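Local structure of aspartate aminotransferase (Leishmania major, 4H51) at residues B[137-143]-B[159-165]; B[126-130]-B[154-159]; B[184-188]-B[218-224]; B[225-231]-B[256-262]. The protein probably catalyses, as a pyridoxal-phosphate-dependent homodimer, the reversible transfer of the amino group from L-aspartate to 2-oxoglutarate. Residues are numbered along the deposited sequence.

Contact 1 (B[137-143]-B[159-165])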
loop_
_atom_site.group_PDB
_atom_site.type_symbol
_atom_site.label_atom_id
_atom_site.label_comp_id
_atom_site.label_asym_id
_atom_site.label_seq_id
_atom_site.Cartn_x
_atom_site.Cartn_y
_atom_site.Cartn_z
ATOM N N THR B 137 -11.266 17.613 16.955
ATOM C CA THR B 137 -11.302 18.062 18.355
ATOM C C THR B 137 -10.582 17.143 19.345
ATOM O O THR B 137 -9.823 17.601 20.212
ATOM C CB THR B 137 -12.778 18.101 18.809
ATOM O OG1 THR B 137 -13.472 19.056 18.010
ATOM C CG2 THR B 137 -12.872 18.502 20.174
ATOM N N THR B 138 -10.870 15.845 19.247
ATOM C CA THR B 138 -10.329 14.848 20.184
ATOM C C THR B 138 -8.801 14.813 20.052
ATOM O O THR B 138 -8.286 14.635 18.957
ATOM C CB THR B 138 -10.914 13.439 19.853
ATOM O OG1 THR B 138 -12.326 13.461 19.942
ATOM C CG2 THR B 138 -10.400 12.350 20.775
ATOM N N PRO B 139 -8.071 14.985 21.172
ATOM C CA PRO B 139 -6.609 14.830 21.111
ATOM C C PRO B 139 -6.200 13.410 20.780
ATOM O O PRO B 139 -6.855 12.437 21.222
ATOM C CB PRO B 139 -6.128 15.237 22.521
ATOM C CG PRO B 139 -7.331 15.349 23.361
ATOM C CD PRO B 139 -8.569 15.152 22.552
ATOM N N ILE B 140 -5.108 13.293 20.025
ATOM C CA ILE B 140 -4.466 12.040 19.795
ATOM C C ILE B 140 -3.053 12.260 20.279
ATOM O O ILE B 140 -2.401 13.245 19.872
ATOM C CB ILE B 140 -4.594 11.547 18.323
ATOM C CG1 ILE B 140 -3.843 10.251 18.067
ATOM C CG2 ILE B 140 -4.095 12.611 17.324
ATOM C CD1 ILE B 140 -4.402 9.501 16.852
ATOM N N TYR B 141 -2.598 11.352 21.154
ATOM C CA TYR B 141 -1.356 11.511 21.858
ATOM C C TYR B 141 -0.213 10.643 21.366
ATOM O O TYR B 141 -0.347 9.449 21.219
ATOM C CB TYR B 141 -1.579 11.246 23.340
ATOM C CG TYR B 141 -2.213 12.375 24.086
ATOM C CD1 TYR B 141 -3.605 12.527 24.165
ATOM C CD2 TYR B 141 -1.429 13.262 24.774
ATOM C CE1 TYR B 141 -4.153 13.594 24.846
ATOM C CE2 TYR B 141 -1.958 14.304 25.490
ATOM C CZ TYR B 141 -3.313 14.477 25.521
ATOM O OH TYR B 141 -3.776 15.531 26.272
ATOM N N LEU B 142 0.937 11.278 21.192
ATOM C CA LEU B 142 2.182 10.623 20.847
ATOM C C LEU B 142 3.175 10.746 22.005
ATOM O O LEU B 142 3.134 11.695 22.749
ATOM C CB LEU B 142 2.755 11.325 19.614
ATOM C CG LEU B 142 1.911 11.358 18.328
ATOM C CD1 LEU B 142 2.656 12.098 17.205
ATOM C CD2 LEU B 142 1.590 9.931 17.890
ATOM N N SER B 143 4.096 9.800 22.130
ATOM C CA SER B 143 5.135 9.881 23.134
ATOM C C SER B 143 6.140 11.014 22.816
ATOM O O SER B 143 6.446 11.324 21.661
ATOM C CB SER B 143 5.853 8.534 23.299
ATOM O OG SER B 143 6.534 8.151 22.113
ATOM N N TRP B 159 -6.230 14.143 11.727
ATOM C CA TRP B 159 -6.190 14.554 13.131
ATOM C C TRP B 159 -5.653 15.943 13.285
ATOM O O TRP B 159 -4.531 16.186 12.918
ATOM C CB TRP B 159 -5.411 13.574 14.000
ATOM C CG TRP B 159 -6.144 12.276 14.090
ATOM C CD1 TRP B 159 -6.116 11.221 13.175
ATOM C CD2 TRP B 159 -7.109 11.865 15.105
ATOM N NE1 TRP B 159 -6.930 10.211 13.563
ATOM C CE2 TRP B 159 -7.572 10.537 14.713
ATOM C CE3 TRP B 159 -7.599 12.425 16.274
ATOM C CZ2 TRP B 159 -8.485 9.841 15.447
ATOM C CZ3 TRP B 159 -8.520 11.697 17.018
ATOM C CH2 TRP B 159 -8.956 10.432 16.615
ATOM N N LYS B 160 -6.471 16.831 13.838
ATOM C CA LYS B 160 -6.180 18.268 13.927
ATOM C C LYS B 160 -5.573 18.702 15.292
ATOM O O LYS B 160 -5.004 19.807 15.412
ATOM C CB LYS B 160 -7.472 19.057 13.642
ATOM C CG LYS B 160 -8.162 18.663 12.323
ATOM C CD LYS B 160 -7.226 18.878 11.156
ATOM C CE LYS B 160 -7.849 18.494 9.800
ATOM N NZ LYS B 160 -6.903 18.654 8.630
ATOM N N ASN B 161 -5.698 17.843 16.316
ATOM C CA ASN B 161 -5.231 18.170 17.668
ATOM C C ASN B 161 -4.290 17.075 18.155
ATOM O O ASN B 161 -4.667 16.210 18.945
ATOM C CB ASN B 161 -6.416 18.366 18.594
ATOM C CG ASN B 161 -6.025 18.713 20.018
ATOM O OD1 ASN B 161 -4.906 19.174 20.297
ATOM N ND2 ASN B 161 -6.969 18.544 20.929
ATOM N N ILE B 162 -3.070 17.102 17.623
ATOM C CA ILE B 162 -2.032 16.131 17.961
ATOM C C ILE B 162 -1.260 16.635 19.183
ATOM O O ILE B 162 -0.826 17.791 19.210
ATOM C CB ILE B 162 -1.078 15.896 16.773
ATOM C CG1 ILE B 162 -1.883 15.413 15.553
ATOM C CG2 ILE B 162 0.046 14.887 17.131
ATOM C CD1 ILE B 162 -1.128 15.542 14.216
ATOM N N CYS B 163 -1.100 15.761 20.171
ATOM C CA CYS B 163 -0.563 16.147 21.491
ATOM C C CYS B 163 0.518 15.166 21.842
ATOM O O CYS B 163 0.698 14.133 21.127
ATOM C CB CYS B 163 -1.656 16.136 22.543
ATOM S SG CYS B 163 -3.050 17.280 22.246
ATOM N N THR B 164 1.303 15.497 22.862
ATOM C CA THR B 164 2.272 14.566 23.368
ATOM C C THR B 164 2.087 14.232 24.849
ATOM O O THR B 164 1.518 15.035 25.592
ATOM C CB THR B 164 3.695 15.080 23.139
ATOM O OG1 THR B 164 3.871 16.292 23.899
ATOM C CG2 THR B 164 3.926 15.347 21.618
ATOM N N TYR B 165 2.520 13.026 25.238
ATOM C CA TYR B 165 2.648 12.678 26.656
ATOM C C TYR B 165 4.119 12.618 27.009
ATOM O O TYR B 165 4.951 12.119 26.219
ATOM C CB TYR B 165 1.943 11.367 27.050
ATOM C CG TYR B 165 2.264 10.165 26.249
ATOM C CD1 TYR B 165 1.532 9.863 25.117
ATOM C CD2 TYR B 165 3.269 9.305 26.628
ATOM C CE1 TYR B 165 1.802 8.717 24.357
ATOM C CE2 TYR B 165 3.563 8.156 25.866
ATOM C CZ TYR B 165 2.798 7.868 24.744
ATOM O OH TYR B 165 3.038 6.772 23.957
HETATM O O HOH W 1 -7.483 15.776 16.691
#
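This is the strand pair of a beta-alpha-beta unit in the large sheet of a class-I (fold type I) aminotransferase: strands 140-144 and 162-169 run parallel, joined by helix 148-156. Four backbone hydrogen bonds alternate along the pair: Ile140 N to Asn161 O (3.1 Å), Cys163 N to Ile140 O (2.8 Å), Leu142 N to Cys163 O (2.9 Å) and Tyr165 N to Leu142 O (2.9 Å). At the pair's N-terminal end, Asn161 ND2 donates to Thr137 O (3.1 Å), and a water links Thr138 O to Asn161 N. On the face toward helix 148-156, Ile140 packs on Ile162, and its CD1 lies over the five-membered ring of Trp159, 4.0 Å from the centroid. The other face carries Tyr141, Cys163 and Tyr165; Cys163 CB sits 3.7 Å from the centroid of the Tyr141 ring, with SG obliquely placed. Tyr165 OH bonds to Ile194 O of the next strand but one, while its ring lies against Ser143 CA, 3.6 Å from the ring centroid.

Contact 2 (B[126-130]-B[154-159])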
loop_
_atom_site.group_PDB
_atom_site.type_symbol
_atom_site.label_atom_id
_atom_site.label_comp_id
_atom_site.label_asym_id
_atom_site.label_seq_id
_atom_site.Cartn_x
_atom_site.Cartn_y
_atom_site.Cartn_z
ATOM N N ALA B 126 -5.480 5.102 12.123
ATOM C CA ALA B 126 -5.710 6.519 12.394
ATOM C C ALA B 126 -6.934 7.002 11.637
ATOM O O ALA B 126 -7.730 7.747 12.212
ATOM C CB ALA B 126 -4.496 7.376 12.058
ATOM N N LYS B 127 -7.106 6.546 10.383
ATOM C CA LYS B 127 -8.317 6.865 9.615
ATOM C C LYS B 127 -9.554 6.211 10.172
ATOM O O LYS B 127 -10.600 6.832 10.303
ATOM C CB LYS B 127 -8.137 6.484 8.124
ATOM C CG LYS B 127 -7.081 7.340 7.442
ATOM C CD LYS B 127 -6.881 7.062 5.950
ATOM C CE LYS B 127 -5.427 7.353 5.570
ATOM N NZ LYS B 127 -5.160 7.563 4.110
ATOM N N LEU B 128 -9.464 4.941 10.519
ATOM C CA LEU B 128 -10.625 4.262 11.103
ATOM C C LEU B 128 -11.166 5.009 12.352
ATOM O O LEU B 128 -12.379 5.107 12.581
ATOM C CB LEU B 128 -10.247 2.827 11.480
ATOM C CG LEU B 128 -11.290 1.964 12.207
ATOM C CD1 LEU B 128 -12.523 1.693 11.338
ATOM C CD2 LEU B 128 -10.650 0.643 12.619
ATOM N N LEU B 129 -10.242 5.499 13.160
ATOM C CA LEU B 129 -10.573 6.140 14.449
ATOM C C LEU B 129 -11.323 7.458 14.227
ATOM O O LEU B 129 -12.081 7.881 15.097
ATOM C CB LEU B 129 -9.306 6.360 15.265
ATOM C CG LEU B 129 -8.785 5.090 15.950
ATOM C CD1 LEU B 129 -7.415 5.266 16.543
ATOM C CD2 LEU B 129 -9.702 4.494 16.997
ATOM N N THR B 130 -11.109 8.103 13.083
ATOM C CA THR B 130 -11.870 9.313 12.739
ATOM C C THR B 130 -13.355 8.995 12.524
ATOM O O THR B 130 -14.169 9.919 12.477
ATOM C CB THR B 130 -11.299 10.071 11.519
ATOM O OG1 THR B 130 -11.587 9.372 10.288
ATOM C CG2 THR B 130 -9.792 10.279 11.674
ATOM N N VAL B 154 -0.458 10.629 11.340
ATOM C CA VAL B 154 -1.693 10.969 12.041
ATOM C C VAL B 154 -2.362 12.244 11.475
ATOM O O VAL B 154 -3.591 12.309 11.313
ATOM C CB VAL B 154 -1.335 10.994 13.557
ATOM C CG1 VAL B 154 -2.150 11.934 14.375
ATOM C CG2 VAL B 154 -1.319 9.548 14.106
ATOM N N LYS B 155 -1.557 13.266 11.200
ATOM C CA LYS B 155 -1.996 14.513 10.511
ATOM C C LYS B 155 -2.689 14.226 9.173
ATOM O O LYS B 155 -3.799 14.711 8.900
ATOM C CB LYS B 155 -0.771 15.433 10.289
ATOM C CG LYS B 155 -1.043 16.869 9.800
ATOM C CD LYS B 155 0.263 17.669 9.647
ATOM C CE LYS B 155 0.057 18.858 8.684
ATOM N NZ LYS B 155 1.209 19.805 8.654
ATOM N N ALA B 156 -2.032 13.419 8.349
ATOM C CA ALA B 156 -2.549 13.078 7.061
ATOM C C ALA B 156 -3.869 12.299 7.133
ATOM O O ALA B 156 -4.715 12.430 6.248
ATOM C CB ALA B 156 -1.510 12.280 6.289
ATOM N N ALA B 157 -4.041 11.492 8.179
ATOM C CA ALA B 157 -5.328 10.809 8.418
ATOM C C ALA B 157 -6.475 11.732 8.881
ATOM O O ALA B 157 -7.598 11.268 9.023
ATOM C CB ALA B 157 -5.131 9.710 9.458
ATOM N N GLY B 158 -6.194 13.015 9.164
ATOM C CA GLY B 158 -7.241 13.980 9.505
ATOM C C GLY B 158 -7.237 14.499 10.958
ATOM O O GLY B 158 -8.129 15.263 11.367
ATOM N N TRP B 159 -6.230 14.143 11.727
ATOM C CA TRP B 159 -6.190 14.554 13.131
ATOM C C TRP B 159 -5.653 15.943 13.285
ATOM O O TRP B 159 -4.531 16.186 12.918
ATOM C CB TRP B 159 -5.411 13.574 14.000
ATOM C CG TRP B 159 -6.144 12.276 14.090
ATOM C CD1 TRP B 159 -6.116 11.221 13.175
ATOM C CD2 TRP B 159 -7.109 11.865 15.105
ATOM N NE1 TRP B 159 -6.930 10.211 13.563
ATOM C CE2 TRP B 159 -7.572 10.537 14.713
ATOM C CE3 TRP B 159 -7.599 12.425 16.274
ATOM C CZ2 TRP B 159 -8.485 9.841 15.447
ATOM C CZ3 TRP B 159 -8.520 11.697 17.018
ATOM C CH2 TRP B 159 -8.956 10.432 16.615
HETATM O O HOH W 2 -9.867 10.568 7.912
#
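A small helix-end contact joins the C-terminal turns of helices 117-129 and 148-156, two helices of the large pyridoxal-phosphate-binding domain lying on the same side of its central sheet. The backbones come close, with the CA atoms of Lys127 and Ala157 5.1 Å apart, because a pair of small side chains lies between them: Ala126 CB meets Ala157 CB at 3.6 Å. Lys127 CG also approaches Ala157 CB, at 3.7 Å. The second helix finishes in a Schellman motif. Gly158, with positive phi, donates its N to Lys155 O (2.9 Å), and Trp159 N reaches back to Val154 O (3.2 Å). The chain then turns so that the indole of Trp159 extends to the first helix, where NE1 donates to Ala126 O (2.9 Å) and the ring edge abuts Leu129, CZ2 to CB 3.6 Å. Strand residues Ile140 and Val192 also touch this indole, which thus fills the space between helix ends and sheet. Beyond the contact, Lys127 NZ forms a salt bridge with Glu301, and Leu128 and Leu129 pack on Trp21 of the second subunit. Thr130 CG2 lies 3.4 Å from Trp159 NE1. Its hydroxyl turns back, Thr130 OG1 donating to Lys127 O (2.7 Å), and also accepts from a water (3.2 Å from OG1) that donates to Ala157 O at 2.6 Å.

Contact 3 (B[184-188]-B[218-224])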
loop_
_atom_site.group_PDB
_atom_site.type_symbol
_atom_site.label_atom_id
_atom_site.label_comp_id
_atom_site.label_asym_id
_atom_site.label_seq_id
_atom_site.Cartn_x
_atom_site.Cartn_y
_atom_site.Cartn_z
ATOM N N ILE B 184 -1.670 11.481 30.945
ATOM C CA ILE B 184 -2.788 10.549 30.692
ATOM C C ILE B 184 -4.009 11.050 31.443
ATOM O O ILE B 184 -5.085 11.063 30.926
ATOM C CB ILE B 184 -2.423 9.091 31.112
ATOM C CG1 ILE B 184 -1.318 8.532 30.211
ATOM C CG2 ILE B 184 -3.629 8.118 31.049
ATOM C CD1 ILE B 184 -0.623 7.295 30.806
ATOM N N LEU B 185 -3.804 11.463 32.687
ATOM C CA LEU B 185 -4.908 11.901 33.538
ATOM C C LEU B 185 -5.431 13.298 33.109
ATOM O O LEU B 185 -6.632 13.588 33.218
ATOM C CB LEU B 185 -4.469 11.860 35.023
ATOM C CG LEU B 185 -4.471 10.473 35.722
ATOM C CD1 LEU B 185 -3.855 10.563 37.118
ATOM C CD2 LEU B 185 -5.901 9.983 35.768
ATOM N N ALA B 186 -4.525 14.168 32.661
ATOM C CA ALA B 186 -4.872 15.550 32.304
ATOM C C ALA B 186 -5.634 15.620 30.970
ATOM O O ALA B 186 -6.411 16.531 30.720
ATOM C CB ALA B 186 -3.621 16.429 32.257
ATOM N N ALA B 187 -5.445 14.626 30.131
ATOM C CA ALA B 187 -6.189 14.524 28.895
ATOM C C ALA B 187 -7.661 14.372 29.181
ATOM O O ALA B 187 -8.062 13.740 30.153
ATOM C CB ALA B 187 -5.691 13.345 28.099
ATOM N N PRO B 188 -8.492 14.944 28.322
ATOM C CA PRO B 188 -9.919 14.727 28.485
ATOM C C PRO B 188 -10.239 13.262 28.311
ATOM O O PRO B 188 -9.541 12.562 27.572
ATOM C CB PRO B 188 -10.554 15.530 27.335
ATOM C CG PRO B 188 -9.451 15.780 26.389
ATOM C CD PRO B 188 -8.170 15.766 27.153
ATOM N N LEU B 218 -5.138 3.454 34.186
ATOM C CA LEU B 218 -5.423 4.845 33.818
ATOM C C LEU B 218 -6.189 4.937 32.502
ATOM O O LEU B 218 -7.110 5.772 32.366
ATOM C CB LEU B 218 -4.116 5.623 33.676
ATOM C CG LEU B 218 -3.332 5.810 34.961
ATOM C CD1 LEU B 218 -2.125 6.668 34.661
ATOM C CD2 LEU B 218 -4.193 6.468 36.036
ATOM N N MET B 219 -5.836 4.101 31.524
ATOM C CA MET B 219 -6.561 4.116 30.239
ATOM C C MET B 219 -8.018 3.686 30.409
ATOM O O MET B 219 -8.919 4.197 29.723
ATOM C CB MET B 219 -5.888 3.202 29.179
ATOM C CG MET B 219 -4.443 3.620 28.856
ATOM S SD MET B 219 -4.474 5.158 27.926
ATOM C CE MET B 219 -2.745 5.643 28.039
ATOM N N LEU B 220 -8.260 2.746 31.328
ATOM C CA LEU B 220 -9.608 2.292 31.590
ATOM C C LEU B 220 -10.367 3.374 32.352
ATOM O O LEU B 220 -11.480 3.685 31.996
ATOM C CB LEU B 220 -9.621 0.974 32.381
ATOM C CG LEU B 220 -9.259 -0.279 31.607
ATOM C CD1 LEU B 220 -8.608 -1.342 32.513
ATOM C CD2 LEU B 220 -10.481 -0.850 30.851
ATOM N N ALA B 221 -9.749 3.989 33.350
ATOM C CA ALA B 221 -10.409 5.003 34.181
ATOM C C ALA B 221 -10.845 6.213 33.376
ATOM O O ALA B 221 -11.907 6.785 33.627
ATOM C CB ALA B 221 -9.486 5.444 35.322
ATOM N N LYS B 222 -10.014 6.570 32.405
ATOM C CA LYS B 222 -10.211 7.749 31.572
ATOM C C LYS B 222 -10.990 7.421 30.293
ATOM O O LYS B 222 -11.321 8.330 29.534
ATOM C CB LYS B 222 -8.857 8.386 31.225
ATOM C CG LYS B 222 -8.131 9.028 32.415
ATOM C CD LYS B 222 -8.794 10.325 32.855
ATOM C CE LYS B 222 -8.555 11.398 31.807
ATOM N NZ LYS B 222 -9.347 12.636 32.148
ATOM N N HIS B 223 -11.290 6.132 30.068
ATOM C CA HIS B 223 -11.996 5.678 28.865
ATOM C C HIS B 223 -11.291 6.116 27.612
ATOM O O HIS B 223 -11.914 6.443 26.586
ATOM C CB HIS B 223 -13.429 6.173 28.876
ATOM C CG HIS B 223 -14.100 6.048 30.239
ATOM N ND1 HIS B 223 -14.652 4.901 30.673
ATOM C CD2 HIS B 223 -14.222 6.963 31.275
ATOM C CE1 HIS B 223 -15.163 5.077 31.902
ATOM N NE2 HIS B 223 -14.886 6.338 32.293
ATOM N N HIS B 224 -9.964 6.103 27.666
ATOM C CA HIS B 224 -9.161 6.396 26.481
ATOM C C HIS B 224 -9.150 5.264 25.501
ATOM O O HIS B 224 -9.246 4.081 25.866
ATOM C CB HIS B 224 -7.721 6.721 26.878
ATOM C CG HIS B 224 -7.554 7.992 27.688
ATOM N ND1 HIS B 224 -8.205 9.115 27.395
ATOM C CD2 HIS B 224 -6.652 8.307 28.728
ATOM C CE1 HIS B 224 -7.789 10.105 28.232
ATOM N NE2 HIS B 224 -6.821 9.599 29.040
#
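Ile184 is the main knob of this contact: its side chain enters the hollow between Leu218, Met219 and His224, with Ile184 CG2 3.7 Å from Leu218 CB and 3.8 Å from His224 CD2, and Ile184 CD1 3.9 Å from Met219 CE. Phe193 of the adjoining strand touches Ile184, Met219 and His224 and closes the hollow on the sheet side. Leu185 points its CA-to-CB bond away but bends back at its end, so that its CD2 meets Leu218 CD2 at 3.9 Å. Past these, the curled Lys222 side chain (chi1 to chi3 all m) brings NZ to the end of helix 177-186. Its NZ donates to Leu185 O (3.1 Å) and Ala187 O (2.6 Å) and forms a salt bridge with Asp189. His224 fills the remaining gap edge-on: NE2 donates to Ile184 O (3.0 Å), and CE1 lies 3.1 Å from Pro188 O. Its ND1 accepts from Ser191 N. The positive phi of His223 closes a Schellman motif that turns the chain from helix 209-221 toward strand 225-230. Two neighbouring helices meeting at their C-terminal ends over parallel strands of the mixed sheet, each followed by a strand, are typical of the alpha/beta large domain of fold type I aminotransferases.

Contact 4 (B[225-231]-B[256-262])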
loop_
_atom_site.group_PDB
_atom_site.type_symbol
_atom_site.label_atom_id
_atom_site.label_comp_id
_atom_site.label_asym_id
_atom_site.label_seq_id
_atom_site.Cartn_x
_atom_site.Cartn_y
_atom_site.Cartn_z
ATOM N N GLN B 225 -8.999 5.606 24.229
ATOM C CA GLN B 225 -8.687 4.596 23.208
ATOM C C GLN B 225 -7.201 4.333 23.185
ATOM O O GLN B 225 -6.370 5.271 23.000
ATOM C CB GLN B 225 -9.114 5.058 21.823
ATOM C CG GLN B 225 -8.762 4.085 20.690
ATOM C CD GLN B 225 -9.577 2.809 20.726
ATOM O OE1 GLN B 225 -10.821 2.845 20.858
ATOM N NE2 GLN B 225 -8.891 1.652 20.648
ATOM N N VAL B 226 -6.853 3.061 23.306
ATOM C CA VAL B 226 -5.436 2.638 23.128
ATOM C C VAL B 226 -5.185 2.160 21.697
ATOM O O VAL B 226 -5.878 1.270 21.187
ATOM C CB VAL B 226 -5.050 1.534 24.144
ATOM C CG1 VAL B 226 -3.673 0.974 23.868
ATOM C CG2 VAL B 226 -5.123 2.051 25.598
ATOM N N PHE B 227 -4.137 2.691 21.087
ATOM C CA PHE B 227 -3.630 2.258 19.775
ATOM C C PHE B 227 -2.159 1.856 19.927
ATOM O O PHE B 227 -1.287 2.692 20.029
ATOM C CB PHE B 227 -3.790 3.397 18.761
ATOM C CG PHE B 227 -3.563 3.033 17.320
ATOM C CD1 PHE B 227 -3.341 1.756 16.910
ATOM C CD2 PHE B 227 -3.628 4.040 16.354
ATOM C CE1 PHE B 227 -3.170 1.427 15.573
ATOM C CE2 PHE B 227 -3.471 3.744 15.018
ATOM C CZ PHE B 227 -3.241 2.429 14.612
ATOM N N PHE B 228 -1.893 0.560 19.951
ATOM C CA PHE B 228 -0.537 0.031 20.038
ATOM C C PHE B 228 0.121 0.021 18.675
ATOM O O PHE B 228 -0.465 -0.411 17.679
ATOM C CB PHE B 228 -0.514 -1.393 20.621
ATOM C CG PHE B 228 -0.552 -1.458 22.122
ATOM C CD1 PHE B 228 0.513 -0.962 22.876
ATOM C CD2 PHE B 228 -1.602 -2.084 22.795
ATOM C CE1 PHE B 228 0.491 -1.063 24.263
ATOM C CE2 PHE B 228 -1.634 -2.169 24.154
ATOM C CZ PHE B 228 -0.580 -1.619 24.902
ATOM N N ASP B 229 1.353 0.502 18.630
ATOM C CA ASP B 229 2.199 0.386 17.463
ATOM C C ASP B 229 3.179 -0.723 17.839
ATOM O O ASP B 229 3.980 -0.556 18.783
ATOM C CB ASP B 229 2.939 1.701 17.197
ATOM C CG ASP B 229 3.729 1.695 15.898
ATOM O OD1 ASP B 229 4.030 0.575 15.407
ATOM O OD2 ASP B 229 4.069 2.796 15.378
ATOM N N SER B 230 3.064 -1.872 17.180
ATOM C CA SER B 230 3.863 -3.053 17.489
ATOM C C SER B 230 4.769 -3.445 16.322
ATOM O O SER B 230 4.438 -4.307 15.513
ATOM C CB SER B 230 2.913 -4.202 17.895
ATOM O OG SER B 230 3.648 -5.346 18.208
ATOM N N ALA B 231 5.888 -2.729 16.168
ATOM C CA ALA B 231 6.758 -2.935 15.005
ATOM C C ALA B 231 7.948 -3.896 15.289
ATOM O O ALA B 231 8.600 -4.377 14.358
ATOM C CB ALA B 231 7.285 -1.571 14.512
ATOM N N GLU B 256 -10.308 -2.155 24.655
ATOM C CA GLU B 256 -10.497 -2.378 23.225
ATOM C C GLU B 256 -9.263 -1.970 22.427
ATOM O O GLU B 256 -9.242 -0.906 21.787
ATOM C CB GLU B 256 -11.747 -1.655 22.741
ATOM C CG GLU B 256 -12.990 -2.392 23.220
ATOM C CD GLU B 256 -14.269 -1.680 22.860
ATOM O OE1 GLU B 256 -14.256 -0.430 22.754
ATOM O OE2 GLU B 256 -15.292 -2.360 22.709
ATOM N N VAL B 257 -8.259 -2.820 22.480
ATOM C CA VAL B 257 -6.983 -2.534 21.854
ATOM C C VAL B 257 -7.104 -2.483 20.332
ATOM O O VAL B 257 -7.570 -3.426 19.708
ATOM C CB VAL B 257 -5.989 -3.629 22.234
ATOM C CG1 VAL B 257 -4.700 -3.462 21.449
ATOM C CG2 VAL B 257 -5.779 -3.628 23.748
ATOM N N LEU B 258 -6.672 -1.364 19.746
ATOM C CA LEU B 258 -6.380 -1.266 18.355
ATOM C C LEU B 258 -4.852 -1.443 18.250
ATOM O O LEU B 258 -4.091 -0.835 19.035
ATOM C CB LEU B 258 -6.778 0.091 17.806
ATOM C CG LEU B 258 -6.755 0.325 16.281
ATOM C CD1 LEU B 258 -7.746 -0.588 15.599
ATOM C CD2 LEU B 258 -7.040 1.800 15.903
ATOM N N LEU B 259 -4.422 -2.278 17.319
ATOM C CA LEU B 259 -2.990 -2.638 17.190
ATOM C C LEU B 259 -2.522 -2.703 15.723
ATOM O O LEU B 259 -3.159 -3.333 14.873
ATOM C CB LEU B 259 -2.662 -3.938 17.968
ATOM C CG LEU B 259 -1.171 -4.301 18.188
ATOM C CD1 LEU B 259 -0.917 -4.928 19.562
ATOM C CD2 LEU B 259 -0.762 -5.217 17.054
ATOM N N ALA B 260 -1.384 -2.021 15.472
ATOM C CA ALA B 260 -0.661 -1.956 14.200
ATOM C C ALA B 260 0.566 -2.835 14.286
ATOM O O ALA B 260 1.470 -2.583 15.098
ATOM C CB ALA B 260 -0.216 -0.519 13.907
ATOM N N GLN B 261 0.618 -3.871 13.471
ATOM C CA GLN B 261 1.685 -4.866 13.534
ATOM C C GLN B 261 2.526 -4.852 12.270
ATOM O O GLN B 261 1.988 -4.767 11.162
ATOM C CB GLN B 261 1.016 -6.223 13.709
ATOM C CG GLN B 261 1.894 -7.427 13.688
ATOM C CD GLN B 261 1.079 -8.695 13.818
ATOM O OE1 GLN B 261 0.199 -8.952 12.981
ATOM N NE2 GLN B 261 1.414 -9.533 14.827
ATOM N N SER B 262 3.844 -5.002 12.445
ATOM C CA SER B 262 4.776 -5.081 11.337
ATOM C C SER B 262 5.559 -6.385 11.352
ATOM O O SER B 262 5.899 -6.862 12.408
ATOM C CB SER B 262 5.816 -3.988 11.452
ATOM O OG SER B 262 6.749 -4.074 10.374
HETATM O O HOH W 3 -9.024 1.256 23.773
HETATM O O HOH W 4 3.765 -1.504 13.447
HETATM O O HOH W 5 5.944 -6.646 15.545
HETATM O O HOH W 6 3.627 -7.792 16.584
HETATM O O HOH W 7 8.682 -6.493 12.789
#
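Gln225 opens strand 225-230, which runs parallel to strand 258-262 at an axis angle of 11°. Its NE2 donates to Glu256 O (2.8 Å) and to Val226 O (3.1 Å), and OE1 bonds to Trp21 of the second subunit. Val226 O accepts from Leu258 N (3.1 Å), starting the backbone ladder. Phe227 points to the face it shares with Leu258, whose CD2 lies 3.8 Å from the centroid of its ring. Phe228 N donates to Leu258 O (2.8 Å), and Phe228 O accepts from Ala260 N (2.9 Å); its ring projects from the opposite face, with CD2 3.6 Å from Val257 CG1. Asp229 OD2 bonds to His150 and lies near the pyridine N1 of the lysine-pyridoxal-phosphate residue at position 265, consistent with the aspartate that faces this nitrogen in fold type I aminotransferases. Ser230 N donates to Ala260 O (2.7 Å), and Ser230 O takes Ser262 N (3.2 Å); Ser262 OG hydrogen-bonds to Ser264 N and to the phosphate of the modified residue at position 265. Ala231 leaves the strand, its CA 3.8 Å from Ser262 CB. Strand 192-196 borders strand 225-230 on its other edge and strand 274-280 pairs with 258-262. Helix 117-129 lies against Leu258 and Ala260, while helices 245-252 and 90-101 pack on the face of Phe228 and Leu259.

Contacts 1 and 4 belong to one sheet, with strand 192-196 between them; their centres are 16 Å apart. Contact 2 shares Trp159 with contact 1 and meets contact 4 where Leu129 CD1 lies 3.5 Å from Leu258 CD2, so its helix ends pack on both strand pairs from one side. Contact 3 packs on the other side: Ala187 CB is 3.4 Å from Tyr141 OH of contact 1, and Met219 CG is 3.7 Å from Val226 CG2 of contact 4. Contacts 2 and 3 do not touch, their centres being about 20 Å apart. Contact 4 reaches the cofactor through Asp229 and Ser262, and like contacts 2 and 3 it also touches the second subunit.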